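Local atomic coordinates of putative mandelate racemase (Bordetella bronchiseptica, PDB entry 3OZY), a protein that is of unknown function but probably, as a magnesium-binding member of the enolase superfamily bound to m-xylarate, acts on acid sugars or similar carboxylates. Residues V139-S144 with G351-P356; Q165-A170 with Y344-E349. One frame throughout, in Å; residues are numbered along the deposited sequence.

Interaction 1 (V139-S144 with G351-P356)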
ATOM      1  N   VAL A 139     -30.505 -11.893   0.023  1.00  9.18           N
ATOM      2  CA  VAL A 139     -29.517 -11.234   0.861  1.00  9.47           C
ATOM      3  C   VAL A 139     -30.020  -9.860   1.318  1.00  8.04           C
ATOM      4  O   VAL A 139     -30.336  -9.006   0.493  1.00  9.01           O
ATOM      5  CB  VAL A 139     -28.199 -11.074   0.066  1.00  9.35           C
ATOM      6  CG1 VAL A 139     -27.202 -10.182   0.805  1.00 10.71           C
ATOM      7  CG2 VAL A 139     -27.593 -12.442  -0.239  1.00 10.63           C
ATOM      8  N   ARG A 140     -30.093  -9.650   2.629  1.00  8.23           N
ATOM      9  CA  ARG A 140     -30.543  -8.362   3.153  1.00 10.00           C
ATOM     10  C   ARG A 140     -29.567  -7.239   2.809  1.00  9.44           C
ATOM     11  O   ARG A 140     -28.367  -7.333   3.112  1.00  8.92           O
ATOM     12  CB  ARG A 140     -30.730  -8.436   4.666  1.00 10.47           C
ATOM     13  CG  ARG A 140     -31.255  -7.142   5.248  1.00 11.42           C
ATOM     14  CD  ARG A 140     -30.992  -7.076   6.727  1.00 27.76           C
ATOM     15  NE  ARG A 140     -31.854  -6.099   7.377  1.00 21.76           N
ATOM     16  CZ  ARG A 140     -31.908  -5.930   8.686  1.00 17.71           C
ATOM     17  NH1 ARG A 140     -31.142  -6.679   9.472  1.00 35.74           N
ATOM     18  NH2 ARG A 140     -32.723  -5.023   9.213  1.00 27.50           N
ATOM     19  N   ALA A 141     -30.082  -6.188   2.173  1.00  8.44           N
ATOM     20  CA  ALA A 141     -29.266  -5.060   1.722  1.00  8.18           C
ATOM     21  C   ALA A 141     -29.475  -3.825   2.587  1.00  8.19           C
ATOM     22  O   ALA A 141     -30.492  -3.691   3.287  1.00  9.08           O
ATOM     23  CB  ALA A 141     -29.577  -4.721   0.265  1.00  8.09           C
ATOM     24  N   TYR A 142     -28.515  -2.915   2.543  1.00  6.49           N
ATOM     25  CA  TYR A 142     -28.687  -1.616   3.159  1.00  7.48           C
ATOM     26  C   TYR A 142     -28.397  -0.520   2.155  1.00  6.39           C
ATOM     27  O   TYR A 142     -27.566  -0.686   1.262  1.00  7.39           O
ATOM     28  CB  TYR A 142     -27.829  -1.458   4.415  1.00  7.03           C
ATOM     29  CG  TYR A 142     -26.326  -1.263   4.242  1.00  6.87           C
ATOM     30  CD1 TYR A 142     -25.786   0.005   4.021  1.00  7.40           C
ATOM     31  CD2 TYR A 142     -25.440  -2.332   4.398  1.00  5.96           C
ATOM     32  CE1 TYR A 142     -24.411   0.198   3.928  1.00  6.37           C
ATOM     33  CE2 TYR A 142     -24.065  -2.151   4.293  1.00  7.14           C
ATOM     34  CZ  TYR A 142     -23.556  -0.886   4.062  1.00  6.17           C
ATOM     35  OH  TYR A 142     -22.185  -0.672   3.975  1.00  7.34           O
ATOM     36  N   ALA A 143     -29.077   0.609   2.326  1.00  7.77           N
ATOM     37  CA  ALA A 143     -28.928   1.748   1.431  1.00  6.81           C
ATOM     38  C   ALA A 143     -27.688   2.535   1.825  1.00  6.84           C
ATOM     39  O   ALA A 143     -27.597   3.044   2.946  1.00  7.69           O
ATOM     40  CB  ALA A 143     -30.176   2.638   1.500  1.00  7.96           C
ATOM     41  N   SER A 144     -26.749   2.645   0.891  1.00  6.82           N
ATOM     42  CA  SER A 144     -25.477   3.296   1.144  1.00  6.81           C
ATOM     43  C   SER A 144     -25.353   4.539   0.255  1.00  7.38           C
ATOM     44  O   SER A 144     -25.278   4.388  -0.961  1.00  7.53           O
ATOM     45  CB  SER A 144     -24.358   2.301   0.814  1.00  8.27           C
ATOM     46  OG  SER A 144     -23.085   2.846   1.098  1.00  7.60           O
ATOM     47  N   GLY A 351     -36.891  -6.614   1.355  1.00 15.23           N
ATOM     48  CA  GLY A 351     -35.610  -6.080   1.791  1.00 12.61           C
ATOM     49  C   GLY A 351     -34.395  -6.847   1.299  1.00 11.28           C
ATOM     50  O   GLY A 351     -33.262  -6.489   1.639  1.00 10.53           O
ATOM     51  N   LEU A 352     -34.623  -7.881   0.490  1.00 11.21           N
ATOM     52  CA  LEU A 352     -33.558  -8.775   0.035  1.00 10.68           C
ATOM     53  C   LEU A 352     -33.253  -8.612  -1.447  1.00 11.73           C
ATOM     54  O   LEU A 352     -34.151  -8.338  -2.249  1.00 13.30           O
ATOM     55  CB  LEU A 352     -33.952 -10.228   0.276  1.00 13.30           C
ATOM     56  CG  LEU A 352     -34.557 -10.597   1.624  1.00 13.18           C
ATOM     57  CD1 LEU A 352     -34.799 -12.103   1.649  1.00 15.30           C
ATOM     58  CD2 LEU A 352     -33.662 -10.169   2.788  1.00 15.13           C
ATOM     59  N   VAL A 353     -31.984  -8.802  -1.811  1.00 11.84           N
ATOM     60  CA  VAL A 353     -31.581  -8.893  -3.212  1.00 11.44           C
ATOM     61  C   VAL A 353     -31.120 -10.322  -3.513  1.00 12.69           C
ATOM     62  O   VAL A 353     -30.764 -11.075  -2.608  1.00 13.31           O
ATOM     63  CB  VAL A 353     -30.446  -7.895  -3.566  1.00 11.29           C
ATOM     64  CG1 VAL A 353     -30.904  -6.455  -3.349  1.00 12.75           C
ATOM     65  CG2 VAL A 353     -29.202  -8.177  -2.737  1.00 13.37           C
ATOM     66  N   GLN A 354     -31.134 -10.691  -4.788  1.00 15.53           N
ATOM     67  CA  GLN A 354     -30.623 -11.992  -5.209  1.00 15.54           C
ATOM     68  C   GLN A 354     -29.410 -11.787  -6.098  1.00 14.16           C
ATOM     69  O   GLN A 354     -29.352 -10.821  -6.856  1.00 13.51           O
ATOM     70  CB  GLN A 354     -31.689 -12.781  -5.975  1.00 18.61           C
ATOM     71  CG  GLN A 354     -32.882 -13.239  -5.129  1.00 21.69           C
ATOM     72  CD  GLN A 354     -32.559 -14.411  -4.213  1.00 22.44           C
ATOM     73  OE1 GLN A 354     -31.433 -14.921  -4.194  1.00 29.82           O
ATOM     74  NE2 GLN A 354     -33.552 -14.844  -3.446  1.00 44.92           N
ATOM     75  N   PRO A 355     -28.429 -12.695  -6.015  1.00 16.30           N
ATOM     76  CA  PRO A 355     -27.275 -12.569  -6.906  1.00 14.29           C
ATOM     77  C   PRO A 355     -27.693 -12.764  -8.364  1.00 16.13           C
ATOM     78  O   PRO A 355     -28.715 -13.399  -8.618  1.00 15.54           O
ATOM     79  CB  PRO A 355     -26.354 -13.713  -6.454  1.00 18.92           C
ATOM     80  CG  PRO A 355     -27.253 -14.688  -5.780  1.00 20.33           C
ATOM     81  CD  PRO A 355     -28.319 -13.859  -5.118  1.00 19.14           C
ATOM     82  N   PRO A 356     -26.920 -12.209  -9.306  1.00 16.80           N
ATOM     83  CA  PRO A 356     -27.171 -12.453 -10.730  1.00 18.78           C
ATOM     84  C   PRO A 356     -27.148 -13.951 -11.018  1.00 15.35           C
ATOM     85  O   PRO A 356     -26.386 -14.692 -10.392  1.00 16.86           O
ATOM     86  CB  PRO A 356     -25.990 -11.758 -11.417  1.00 19.42           C
ATOM     87  CG  PRO A 356     -25.503 -10.745 -10.422  1.00 18.52           C
ATOM     88  CD  PRO A 356     -25.715 -11.391  -9.086  1.00 17.53           C
TER
HETATM   89  O   HOH W   1     -33.024  -4.454   3.342  1.00 11.58           O
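A short antiparallel ladder joins the start of barrel strand 139-146 to the two-residue strand 352-353. V139 and V353 form its hydrogen-bonded pair: V139 N gives a bond of 2.8 Å to V353 O, in the carbonyl plane. The return bond, V353 N to V139 O, is also 2.8 Å, but its donor sits above the carbonyl plane. A141 N reaches G351 O at 3.2 Å, nearly along the C=O axis, and water 1 ties that oxygen to A141 O. G351 has positive phi, which glycine adopts easily. In the (β/α) barrel of the enolase superfamily, strand 139-146 has parallel neighbours 169-173 and 328-331; strand 352-353 is an antiparallel addition at its N-terminal end. R140 and L352 make the non-hydrogen-bonded pair, and L352 is long enough to lay CD2 over the R140 backbone, 3.6 Å from R140 N. R140 keeps CG anti to the backbone N (chi1 -177°), and its long extended chain carries NE to T168 OG1. On the other face, V353 CG2 lies 4.2 Å from V139 CB and V353 CG1 approaches A141 CB, compact apolar groups suited to a buried layer where V139 also meets L316 and V319 of helix 309-321.

Interaction 2 (Q165-A170 with Y344-E349)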
ATOM      1  N   GLN A 165     -38.667   2.528  -0.162  1.00 15.52           N
ATOM      2  CA  GLN A 165     -38.230   1.812  -1.359  1.00 15.35           C
ATOM      3  C   GLN A 165     -38.005   0.322  -1.108  1.00 16.20           C
ATOM      4  O   GLN A 165     -37.809  -0.448  -2.050  1.00 19.71           O
ATOM      5  CB  GLN A 165     -36.957   2.439  -1.938  1.00 18.77           C
ATOM      6  CG  GLN A 165     -37.172   3.811  -2.552  1.00 21.90           C
ATOM      7  CD  GLN A 165     -38.155   3.777  -3.706  1.00 30.40           C
ATOM      8  OE1 GLN A 165     -39.152   4.500  -3.710  1.00 41.22           O
ATOM      9  NE2 GLN A 165     -37.884   2.926  -4.689  1.00 37.31           N
ATOM     10  N   GLY A 166     -38.029  -0.080   0.158  1.00 13.79           N
ATOM     11  CA  GLY A 166     -37.913  -1.485   0.509  1.00 14.28           C
ATOM     12  C   GLY A 166     -36.708  -1.841   1.362  1.00 13.37           C
ATOM     13  O   GLY A 166     -36.579  -2.981   1.795  1.00 15.22           O
ATOM     14  N   PHE A 167     -35.824  -0.882   1.616  1.00 12.50           N
ATOM     15  CA  PHE A 167     -34.656  -1.171   2.450  1.00  9.69           C
ATOM     16  C   PHE A 167     -35.036  -1.324   3.924  1.00 10.64           C
ATOM     17  O   PHE A 167     -35.865  -0.569   4.440  1.00 12.30           O
ATOM     18  CB  PHE A 167     -33.603  -0.072   2.309  1.00 10.45           C
ATOM     19  CG  PHE A 167     -32.857  -0.100   1.004  1.00  9.35           C
ATOM     20  CD1 PHE A 167     -31.789  -0.972   0.820  1.00 10.28           C
ATOM     21  CD2 PHE A 167     -33.201   0.755  -0.032  1.00  9.77           C
ATOM     22  CE1 PHE A 167     -31.088  -1.003  -0.373  1.00 10.08           C
ATOM     23  CE2 PHE A 167     -32.493   0.736  -1.229  1.00  9.80           C
ATOM     24  CZ  PHE A 167     -31.440  -0.152  -1.398  1.00  9.84           C
ATOM     25  N   THR A 168     -34.413  -2.285   4.605  1.00  9.17           N
ATOM     26  CA  THR A 168     -34.631  -2.509   6.029  1.00 10.07           C
ATOM     27  C   THR A 168     -33.447  -2.000   6.851  1.00  8.32           C
ATOM     28  O   THR A 168     -33.376  -2.219   8.059  1.00  9.34           O
ATOM     29  CB  THR A 168     -34.835  -4.008   6.343  1.00 11.25           C
ATOM     30  OG1 THR A 168     -33.639  -4.738   6.034  1.00 12.76           O
ATOM     31  CG2 THR A 168     -36.005  -4.572   5.537  1.00 14.23           C
ATOM     32  N   ALA A 169     -32.523  -1.315   6.180  1.00  8.60           N
ATOM     33  CA  ALA A 169     -31.283  -0.853   6.792  1.00  8.09           C
ATOM     34  C   ALA A 169     -30.686   0.234   5.910  1.00  7.27           C
ATOM     35  O   ALA A 169     -30.881   0.232   4.692  1.00  8.00           O
ATOM     36  CB  ALA A 169     -30.295  -2.018   6.924  1.00  8.73           C
ATOM     37  N   ALA A 170     -29.950   1.162   6.515  1.00  6.98           N
ATOM     38  CA  ALA A 170     -29.296   2.222   5.759  1.00  6.92           C
ATOM     39  C   ALA A 170     -28.140   2.771   6.579  1.00  7.56           C
ATOM     40  O   ALA A 170     -28.078   2.564   7.791  1.00  7.28           O
ATOM     41  CB  ALA A 170     -30.285   3.337   5.424  1.00  7.59           C
ATOM     42  N   TYR A 344     -27.742  -6.264 -14.906  1.00 22.76           N
ATOM     43  CA  TYR A 344     -28.160  -6.573 -13.539  1.00 20.35           C
ATOM     44  C   TYR A 344     -28.502  -5.305 -12.754  1.00 19.60           C
ATOM     45  O   TYR A 344     -27.665  -4.409 -12.631  1.00 22.44           O
ATOM     46  CB  TYR A 344     -27.074  -7.371 -12.817  1.00 21.31           C
ATOM     47  CG  TYR A 344     -27.401  -7.662 -11.374  1.00 19.45           C
ATOM     48  CD1 TYR A 344     -28.417  -8.551 -11.035  1.00 17.06           C
ATOM     49  CD2 TYR A 344     -26.701  -7.046 -10.348  1.00 14.97           C
ATOM     50  CE1 TYR A 344     -28.722  -8.813  -9.708  1.00 16.33           C
ATOM     51  CE2 TYR A 344     -26.994  -7.304  -9.027  1.00 12.73           C
ATOM     52  CZ  TYR A 344     -28.003  -8.184  -8.710  1.00 14.24           C
ATOM     53  OH  TYR A 344     -28.293  -8.436  -7.392  1.00 14.36           O
ATOM     54  N   ASP A 345     -29.725  -5.252 -12.222  1.00 17.77           N
ATOM     55  CA  ASP A 345     -30.285  -4.059 -11.575  1.00 21.52           C
ATOM     56  C   ASP A 345     -30.712  -4.319 -10.131  1.00 17.58           C
ATOM     57  O   ASP A 345     -30.921  -5.464  -9.743  1.00 18.74           O
ATOM     58  CB  ASP A 345     -31.532  -3.591 -12.333  1.00 22.17           C
ATOM     59  CG  ASP A 345     -31.238  -3.198 -13.762  1.00 34.18           C
ATOM     60  OD1 ASP A 345     -30.093  -2.794 -14.040  1.00 35.28           O
ATOM     61  OD2 ASP A 345     -32.154  -3.286 -14.606  1.00 45.21           O
ATOM     62  N   LEU A 346     -30.881  -3.249  -9.352  1.00 15.98           N
ATOM     63  CA  LEU A 346     -31.466  -3.366  -8.014  1.00 15.55           C
ATOM     64  C   LEU A 346     -32.895  -3.891  -8.083  1.00 19.91           C
ATOM     65  O   LEU A 346     -33.734  -3.340  -8.801  1.00 20.33           O
ATOM     66  CB  LEU A 346     -31.472  -2.018  -7.286  1.00 13.29           C
ATOM     67  CG  LEU A 346     -32.117  -1.966  -5.894  1.00 13.44           C
ATOM     68  CD1 LEU A 346     -31.371  -2.837  -4.885  1.00 14.19           C
ATOM     69  CD2 LEU A 346     -32.187  -0.531  -5.404  1.00 16.34           C
ATOM     70  N   LYS A 347     -33.164  -4.949  -7.328  1.00 16.28           N
ATOM     71  CA  LYS A 347     -34.522  -5.453  -7.144  1.00 16.26           C
ATOM     72  C   LYS A 347     -34.684  -5.962  -5.719  1.00 17.19           C
ATOM     73  O   LYS A 347     -34.111  -6.994  -5.350  1.00 18.20           O
ATOM     74  CB  LYS A 347     -34.827  -6.571  -8.144  1.00 19.88           C
ATOM     75  CG  LYS A 347     -36.251  -7.104  -8.056  1.00 30.47           C
ATOM     76  CD  LYS A 347     -36.466  -8.266  -9.014  1.00 41.12           C
ATOM     77  CE  LYS A 347     -36.192  -7.857 -10.454  1.00 53.34           C
ATOM     78  NZ  LYS A 347     -37.115  -6.783 -10.923  1.00 59.18           N
ATOM     79  N   LEU A 348     -35.445  -5.226  -4.915  1.00 17.12           N
ATOM     80  CA  LEU A 348     -35.696  -5.600  -3.525  1.00 17.19           C
ATOM     81  C   LEU A 348     -37.007  -6.345  -3.354  1.00 22.31           C
ATOM     82  O   LEU A 348     -38.052  -5.897  -3.821  1.00 23.57           O
ATOM     83  CB  LEU A 348     -35.718  -4.368  -2.616  1.00 17.66           C
ATOM     84  CG  LEU A 348     -34.402  -3.660  -2.313  1.00 14.94           C
ATOM     85  CD1 LEU A 348     -34.645  -2.347  -1.579  1.00 17.10           C
ATOM     86  CD2 LEU A 348     -33.440  -4.550  -1.517  1.00 13.88           C
ATOM     87  N   GLU A 349     -36.940  -7.480  -2.671  1.00 17.20           N
ATOM     88  CA  GLU A 349     -38.125  -8.215  -2.245  1.00 19.94           C
ATOM     89  C   GLU A 349     -38.022  -8.481  -0.754  1.00 20.13           C
ATOM     90  O   GLU A 349     -37.141  -9.216  -0.309  1.00 17.41           O
ATOM     91  CB  GLU A 349     -38.231  -9.540  -2.996  1.00 23.69           C
ATOM     92  CG  GLU A 349     -38.575  -9.387  -4.467  1.00 41.77           C
ATOM     93  CD  GLU A 349     -40.003  -8.920  -4.680  1.00 53.59           C
ATOM     94  OE1 GLU A 349     -40.934  -9.671  -4.317  1.00 69.17           O
ATOM     95  OE2 GLU A 349     -40.196  -7.805  -5.212  1.00 54.76           O
TER
HETATM   96  O   HOH W   2     -39.160  -2.934  -3.034  1.00 33.90           O
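F167 and L348 both set CG beside the backbone N and anti to the carbonyl carbon (chi1 -74° and -72°), and the two side chains cross at about a right angle. L348 continues with CD1 anti to its CA, so the extended branch carries this methyl straight onto the phenyl ring. CD1 stands 3.6 Å from the F167 ring centroid and only 6° off the normal, a CH-pi contact over the middle of the face. The same methyl presses on the backbone before the ring, 3.6 Å from G166 C and 3.7 Å from F167 N. Leucine ends in a compact methyl that fits the flat face phenylalanine offers, and L346, a second leucine, reaches from the same loop to meet the ring tip to tip, its CD2 4.1 Å from F167 CZ. No direct hydrogen bond crosses the contact, but water 2 donates to Q165 O at 3.0 Å and, over a longer 3.3 Å, to L348 O.

G166, just beyond helix 152-164, has positive phi and caps it with a Schellman motif, two bonds running back into the last turn. Glycine fits here since a CB would crowd the carbonyl O of Q165, and L348 CD1 already occupies the side on which it would point. The ring also touches W162 of that helix and A141 and A143 of strand 139-146. The loop of L346 and L348 thus covers the helix-to-strand turn of a β-α-β unit, where helix 152-164 leads into parallel strand 169-173 of the barrel.

In the fold
The centres of interactions 1 and 2 are about 6 Å apart; segment 139-144 is on strand 139-146, and segment 165-170 runs into its parallel neighbour 169-173. Both second segments belong to one run of chain after strand 328-331. Two probable hydrogen bonds bridge the contacts, R140 NE to T168 OG1 at 2.6 Å and Y344 OH to Q354 O at 2.7 Å. F167 of interaction 2 also packs CD1 3.5 Å from A143 N. Interaction 1 sits at the N-terminal end of strand 139-146 and interaction 2 at the turn leading into strand 169-173, whereas magnesium ligands D201 and E227 end strands 197-201 and 225-227, so both contacts lie at the barrel end away from that metal site.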